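Local coordinates for ralf, proline/betaine transporter (Legionella pneumophila, PDB 4D7Q), which probably acts as a guanine nucleotide exchange factor in its natural form, here an engineered chimera of a Legionella Sec7 domain and a Rickettsia capping domain, at residues N237-P240 with K241-N244; P155-E159 with K160-T164. The protein carries 2 engineered substitutions. All coordinates share one frame; numbering follows the deposited sequence.

Contact 1 (N237-P240 with K241-N244)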
ATOM      1  N   ASN A 237      18.778  15.179 -13.389  1.00 32.45           N
ATOM      2  CA  ASN A 237      19.689  14.219 -12.781  1.00 30.80           C
ATOM      3  C   ASN A 237      20.557  14.945 -11.736  1.00 35.26           C
ATOM      4  O   ASN A 237      21.564  15.567 -12.057  1.00 35.95           O
ATOM      5  CB  ASN A 237      20.514  13.489 -13.843  1.00 27.94           C
ATOM      6  CG  ASN A 237      21.519  12.478 -13.317  1.00 42.33           C
ATOM      7  OD1 ASN A 237      21.632  12.221 -12.117  1.00 34.64           O
ATOM      8  ND2 ASN A 237      22.275  11.869 -14.213  1.00 34.74           N
ATOM      9  N   ILE A 238      20.116  14.895 -10.478  1.00 32.69           N
ATOM     10  CA  ILE A 238      20.797  15.522  -9.332  1.00 33.18           C
ATOM     11  C   ILE A 238      21.437  14.437  -8.437  1.00 35.77           C
ATOM     12  O   ILE A 238      21.824  14.704  -7.301  1.00 36.84           O
ATOM     13  CB  ILE A 238      19.767  16.423  -8.560  1.00 36.69           C
ATOM     14  CG1 ILE A 238      18.394  15.715  -8.382  1.00 36.46           C
ATOM     15  CG2 ILE A 238      19.556  17.750  -9.311  1.00 37.64           C
ATOM     16  CD1 ILE A 238      18.136  15.054  -7.080  1.00 43.11           C
ATOM     17  N   PHE A 239      21.528  13.214  -8.964  1.00 31.08           N
ATOM     18  CA  PHE A 239      22.011  12.029  -8.262  1.00 31.37           C
ATOM     19  C   PHE A 239      23.534  11.864  -8.372  1.00 38.69           C
ATOM     20  O   PHE A 239      24.033  11.570  -9.464  1.00 38.35           O
ATOM     21  CB  PHE A 239      21.226  10.785  -8.746  1.00 32.04           C
ATOM     22  CG  PHE A 239      19.728  10.981  -8.640  1.00 32.05           C
ATOM     23  CD1 PHE A 239      19.082  10.884  -7.411  1.00 34.24           C
ATOM     24  CD2 PHE A 239      18.972  11.307  -9.760  1.00 34.18           C
ATOM     25  CE1 PHE A 239      17.698  11.093  -7.309  1.00 35.21           C
ATOM     26  CE2 PHE A 239      17.593  11.527  -9.659  1.00 36.77           C
ATOM     27  CZ  PHE A 239      16.964  11.421  -8.430  1.00 34.46           C
ATOM     28  N   PRO A 240      24.291  12.083  -7.256  1.00 37.07           N
ATOM     29  CA  PRO A 240      25.764  11.997  -7.333  1.00 37.68           C
ATOM     30  C   PRO A 240      26.365  10.689  -7.861  1.00 40.67           C
ATOM     31  O   PRO A 240      27.437  10.741  -8.437  1.00 41.00           O
ATOM     32  CB  PRO A 240      26.222  12.322  -5.902  1.00 39.75           C
ATOM     33  CG  PRO A 240      25.094  13.073  -5.296  1.00 42.98           C
ATOM     34  CD  PRO A 240      23.856  12.508  -5.906  1.00 38.09           C
ATOM     35  N   LYS A 241      25.683   9.534  -7.701  1.00 36.20           N
ATOM     36  CA  LYS A 241      26.201   8.246  -8.193  1.00 35.38           C
ATOM     37  C   LYS A 241      25.855   8.014  -9.664  1.00 38.61           C
ATOM     38  O   LYS A 241      26.283   7.016 -10.251  1.00 38.22           O
ATOM     39  CB  LYS A 241      25.704   7.066  -7.329  1.00 36.52           C
ATOM     40  CG  LYS A 241      25.976   7.196  -5.828  1.00 38.85           C
ATOM     41  CD  LYS A 241      27.457   7.085  -5.471  1.00 42.78           C
ATOM     42  CE  LYS A 241      27.645   7.002  -3.975  1.00 50.35           C
ATOM     43  NZ  LYS A 241      28.932   7.617  -3.545  1.00 62.76           N
ATOM     44  N   LEU A 242      25.104   8.939 -10.226  1.00 34.27           N
ATOM     45  CA  LEU A 242      24.646   8.845 -11.588  1.00 33.47           C
ATOM     46  C   LEU A 242      25.050  10.028 -12.487  1.00 35.37           C
ATOM     47  O   LEU A 242      24.473  10.243 -13.525  1.00 34.30           O
ATOM     48  CB  LEU A 242      23.133   8.630 -11.593  1.00 32.45           C
ATOM     49  CG  LEU A 242      22.617   7.312 -11.022  1.00 35.82           C
ATOM     50  CD1 LEU A 242      21.114   7.343 -10.868  1.00 34.54           C
ATOM     51  CD2 LEU A 242      23.015   6.127 -11.877  1.00 34.49           C
ATOM     52  N   GLN A 243      26.047  10.780 -12.074  1.00 32.27           N
ATOM     53  CA  GLN A 243      26.440  11.995 -12.780  1.00 32.50           C
ATOM     54  C   GLN A 243      27.071  11.840 -14.191  1.00 36.81           C
ATOM     55  O   GLN A 243      27.159  12.800 -14.914  1.00 35.84           O
ATOM     56  CB  GLN A 243      27.263  12.890 -11.876  1.00 33.88           C
ATOM     57  CG  GLN A 243      26.435  13.619 -10.832  1.00 44.43           C
ATOM     58  CD  GLN A 243      25.254  14.374 -11.404  1.00 48.22           C
ATOM     59  OE1 GLN A 243      24.138  14.074 -11.097  1.00 41.80           O
ATOM     60  NE2 GLN A 243      25.511  15.350 -12.219  1.00 37.53           N
ATOM     61  N   ASN A 244      27.452  10.627 -14.565  1.00 31.31           N
ATOM     62  CA  ASN A 244      27.937  10.323 -15.909  1.00 32.40           C
ATOM     63  C   ASN A 244      26.861   9.596 -16.707  1.00 35.66           C
ATOM     64  O   ASN A 244      27.118   9.205 -17.847  1.00 36.13           O
ATOM     65  CB  ASN A 244      29.224   9.478 -15.858  1.00 37.64           C
ATOM     66  CG  ASN A 244      30.456  10.299 -15.574  1.00 60.55           C
ATOM     67  OD1 ASN A 244      30.872  11.137 -16.384  1.00 58.67           O
ATOM     68  ND2 ASN A 244      31.054  10.091 -14.410  1.00 49.52           N
TER

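Contact 2 (P155-E159 with K160-T164)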
ATOM      1  N   PRO A 155      -4.983   9.175  22.842  1.00 24.25           N
ATOM      2  CA  PRO A 155      -5.146  10.010  24.046  1.00 24.04           C
ATOM      3  C   PRO A 155      -4.251  11.237  24.086  1.00 26.44           C
ATOM      4  O   PRO A 155      -4.543  12.155  24.841  1.00 24.75           O
ATOM      5  CB  PRO A 155      -4.828   9.042  25.196  1.00 25.74           C
ATOM      6  CG  PRO A 155      -3.915   8.048  24.587  1.00 30.91           C
ATOM      7  CD  PRO A 155      -4.437   7.845  23.202  1.00 26.60           C
ATOM      8  N   SER A 156      -3.172  11.260  23.285  1.00 22.38           N
ATOM      9  CA  SER A 156      -2.270  12.416  23.289  1.00 22.65           C
ATOM     10  C   SER A 156      -2.841  13.599  22.520  1.00 25.09           C
ATOM     11  O   SER A 156      -2.383  14.709  22.711  1.00 24.90           O
ATOM     12  CB  SER A 156      -0.878  12.040  22.791  1.00 23.28           C
ATOM     13  OG  SER A 156      -0.865  11.838  21.392  1.00 27.07           O
ATOM     14  N   ILE A 157      -3.837  13.366  21.657  1.00 21.45           N
ATOM     15  CA  ILE A 157      -4.440  14.459  20.894  1.00 20.91           C
ATOM     16  C   ILE A 157      -5.412  15.207  21.782  1.00 24.19           C
ATOM     17  O   ILE A 157      -6.300  14.569  22.352  1.00 23.86           O
ATOM     18  CB  ILE A 157      -5.085  13.964  19.569  1.00 22.96           C
ATOM     19  CG1 ILE A 157      -3.975  13.556  18.578  1.00 22.52           C
ATOM     20  CG2 ILE A 157      -6.034  15.059  18.952  1.00 22.59           C
ATOM     21  CD1 ILE A 157      -4.451  12.951  17.325  1.00 29.23           C
ATOM     22  N   PRO A 158      -5.272  16.545  21.932  1.00 21.16           N
ATOM     23  CA  PRO A 158      -6.216  17.279  22.806  1.00 20.96           C
ATOM     24  C   PRO A 158      -7.687  17.038  22.420  1.00 25.04           C
ATOM     25  O   PRO A 158      -8.032  17.030  21.228  1.00 21.96           O
ATOM     26  CB  PRO A 158      -5.781  18.744  22.643  1.00 23.11           C
ATOM     27  CG  PRO A 158      -4.306  18.672  22.249  1.00 26.54           C
ATOM     28  CD  PRO A 158      -4.236  17.445  21.360  1.00 21.35           C
ATOM     29  N   GLU A 159      -8.540  16.749  23.425  1.00 23.84           N
ATOM     30  CA  GLU A 159      -9.970  16.467  23.222  1.00 24.92           C
ATOM     31  C   GLU A 159     -10.671  17.592  22.438  1.00 28.50           C
ATOM     32  O   GLU A 159     -11.521  17.330  21.574  1.00 26.65           O
ATOM     33  CB  GLU A 159     -10.674  16.219  24.573  1.00 27.09           C
ATOM     34  CG  GLU A 159     -12.013  15.506  24.463  1.00 42.21           C
ATOM     35  CD  GLU A 159     -12.005  14.070  23.955  1.00 68.17           C
ATOM     36  OE1 GLU A 159     -10.922  13.441  23.907  1.00 65.95           O
ATOM     37  OE2 GLU A 159     -13.103  13.566  23.630  1.00 64.34           O
ATOM     38  N   LYS A 160     -10.263  18.836  22.720  1.00 23.99           N
ATOM     39  CA  LYS A 160     -10.744  20.048  22.075  1.00 23.67           C
ATOM     40  C   LYS A 160     -10.647  20.037  20.524  1.00 26.33           C
ATOM     41  O   LYS A 160     -11.445  20.720  19.890  1.00 25.53           O
ATOM     42  CB  LYS A 160     -10.006  21.270  22.652  1.00 25.86           C
ATOM     43  CG  LYS A 160      -8.538  21.367  22.224  1.00 19.41           C
ATOM     44  CD  LYS A 160      -7.887  22.686  22.672  1.00 25.21           C
ATOM     45  CE  LYS A 160      -6.383  22.647  22.424  1.00 27.38           C
ATOM     46  NZ  LYS A 160      -6.047  22.638  20.964  1.00 28.17           N
ATOM     47  N   ASN A 161      -9.674  19.296  19.925  1.00 22.69           N
ATOM     48  CA  ASN A 161      -9.484  19.255  18.460  1.00 22.29           C
ATOM     49  C   ASN A 161     -10.372  18.246  17.775  1.00 27.06           C
ATOM     50  O   ASN A 161     -10.543  18.313  16.572  1.00 26.31           O
ATOM     51  CB  ASN A 161      -8.027  18.891  18.086  1.00 21.30           C
ATOM     52  CG  ASN A 161      -6.940  19.739  18.661  1.00 29.54           C
ATOM     53  OD1 ASN A 161      -7.182  20.758  19.303  1.00 24.60           O
ATOM     54  ND2 ASN A 161      -5.703  19.283  18.503  1.00 24.18           N
ATOM     55  N   LYS A 162     -10.858  17.260  18.524  1.00 25.41           N
ATOM     56  CA  LYS A 162     -11.556  16.103  18.002  1.00 25.05           C
ATOM     57  C   LYS A 162     -12.926  16.406  17.400  1.00 29.04           C
ATOM     58  O   LYS A 162     -13.749  17.068  18.022  1.00 27.50           O
ATOM     59  CB  LYS A 162     -11.563  14.948  19.031  1.00 26.73           C
ATOM     60  CG  LYS A 162     -10.149  14.413  19.303  1.00 28.17           C
ATOM     61  CD  LYS A 162     -10.105  13.307  20.343  1.00 26.77           C
ATOM     62  CE  LYS A 162      -8.677  12.882  20.627  1.00 27.56           C
ATOM     63  NZ  LYS A 162      -8.616  11.746  21.599  1.00 25.66           N
ATOM     64  N   MET A 163     -13.125  15.950  16.149  1.00 25.51           N
ATOM     65  CA  MET A 163     -14.341  16.130  15.377  1.00 24.46           C
ATOM     66  C   MET A 163     -15.475  15.498  16.142  1.00 28.88           C
ATOM     67  O   MET A 163     -15.336  14.395  16.654  1.00 28.13           O
ATOM     68  CB  MET A 163     -14.194  15.492  13.986  1.00 26.11           C
ATOM     69  CG  MET A 163     -15.296  15.904  13.005  1.00 29.42           C
ATOM     70  SD  MET A 163     -15.004  15.227  11.359  1.00 32.13           S
ATOM     71  CE  MET A 163     -13.929  16.442  10.692  1.00 28.72           C
ATOM     72  N   THR A 164     -16.557  16.239  16.263  1.00 27.20           N
ATOM     73  CA  THR A 164     -17.796  15.840  16.902  1.00 26.62           C
ATOM     74  C   THR A 164     -18.740  15.240  15.882  1.00 29.97           C
ATOM     75  O   THR A 164     -18.450  15.236  14.735  1.00 26.58           O
ATOM     76  CB  THR A 164     -18.506  17.066  17.491  1.00 33.69           C
ATOM     77  OG1 THR A 164     -18.749  18.018  16.471  1.00 30.77           O
ATOM     78  CG2 THR A 164     -17.672  17.709  18.542  1.00 30.36           C
TER
HETATM   79  O   HOH W   1     -13.873  18.063  20.404  1.00 33.66           O

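Contact 1 (N237-P240 with K241-N244)
The side-chain amide of Asn-237 reaches across the turn to the backbone of Leu-242. Its ND2 donates to Leu-242 O at 2.8 Å, and the bond is nearly straight, 166° at the hydrogen. The acceptor lies close to the amide plane of Asn-237, but the donor sits above the carbonyl plane of Leu-242. With CG anti to the backbone N (chi1 179°), the amide swings over toward 241-244. Its other end, OD1, accepts a weak bond from Phe-239 N at 3.3 Å. The ND2 bond crosses to 241-244, while the weaker OD1 bond stays within 237-240. A backbone bond from Leu-242 N to Phe-239 O, 2.9 Å, closes a type I beta-turn with Pro-240 and Lys-241 at its corners. The side chain of Gln-243 folds back toward 237-240, with its CG 3.4 Å from Phe-239 O. It runs past Asn-237 in the opposite direction. Apolar packing is modest: Leu-242 CD1 meets Phe-239 CB at 4.0 Å. Within 237-240, Ile-238 CD1 lies over one face of the Phe-239 ring, toward its rim. The turn belongs to the capping domain, in the loop between helix 220-230 and strand 248-252. Ile-238 and Phe-239 pack on helix 220-230. Leu-242 rests on Leu-318 and Gln-321 of helix 313-325, and Lys-241 N bonds to Ser-325 OG of the same helix.

Contact 2 (P155-E159 with K160-T164)
Lys-162 lies back along the turn and brings its aliphatic chain against Ile-157. Its CE is 3.8 Å from Ile-157 CG2, and the two side chains cross at a slant. The lysine is extended beyond CG, with chi2 to chi4 all near 180°, which carries NZ back past the start of the turn. There NZ bonds to the carbonyl oxygens of Leu-152 and Asn-154. Glu-159 comes to the same lysine roughly at a right angle. Its OE1 is 3.7 Å from Lys-162 NZ, a long salt bridge; the polar end of the lysine is held by the two carbonyls. Beside this pair, two residues touch Pro-158 at different corners of its ring. Lys-160 CG meets Pro-158 CB at 3.8 Å, while Asn-161 ND2 approaches Pro-158 CD at 3.7 Å. Lys-160 bends at its end (chi4 68°), and NZ donates to Asn-161 OD1 at 2.8 Å, in the carbonyl plane and on a lone pair. That bond helps fix the rotation of the Asn-161 amide. The backbone beneath is a short 3-10 turn. Asn-161 N bonds to Pro-158 O, and Lys-162 N to Glu-159 O at 3.1 Å. A water donates to both Glu-159 O and Lys-162 O, bridging the end of the turn. The contact lies in the Sec7 domain, on the loop joining helices 135-152 and 165-171. Ile-157 touches Asp-151 of the first helix. Met-163 packs on Leu-148, Leu-168 and Asn-171, and Thr-164 N-caps the second helix through Gly-167 N.

In the fold
Both contacts are local turns in connecting loops, but they lie in different parts of the chimera. Contact 2 is in the Sec7 domain and contact 1 in the capping domain. Their centres are about 46 Å apart, and they share no helix or strand. Contact 1 is partly buried: Phe-239 and Leu-242 are buried, its apolar side chains touch helices 220-230 and 313-325, and a neutral amide bonds to the backbone. Contact 2 is a surface contact with no buried residue among those that touch. Its polar links use charged side chains and a water as well as the backbone. Contact 1 leads from a helix toward a strand of the antiparallel sheet, whereas contact 2 joins two helices.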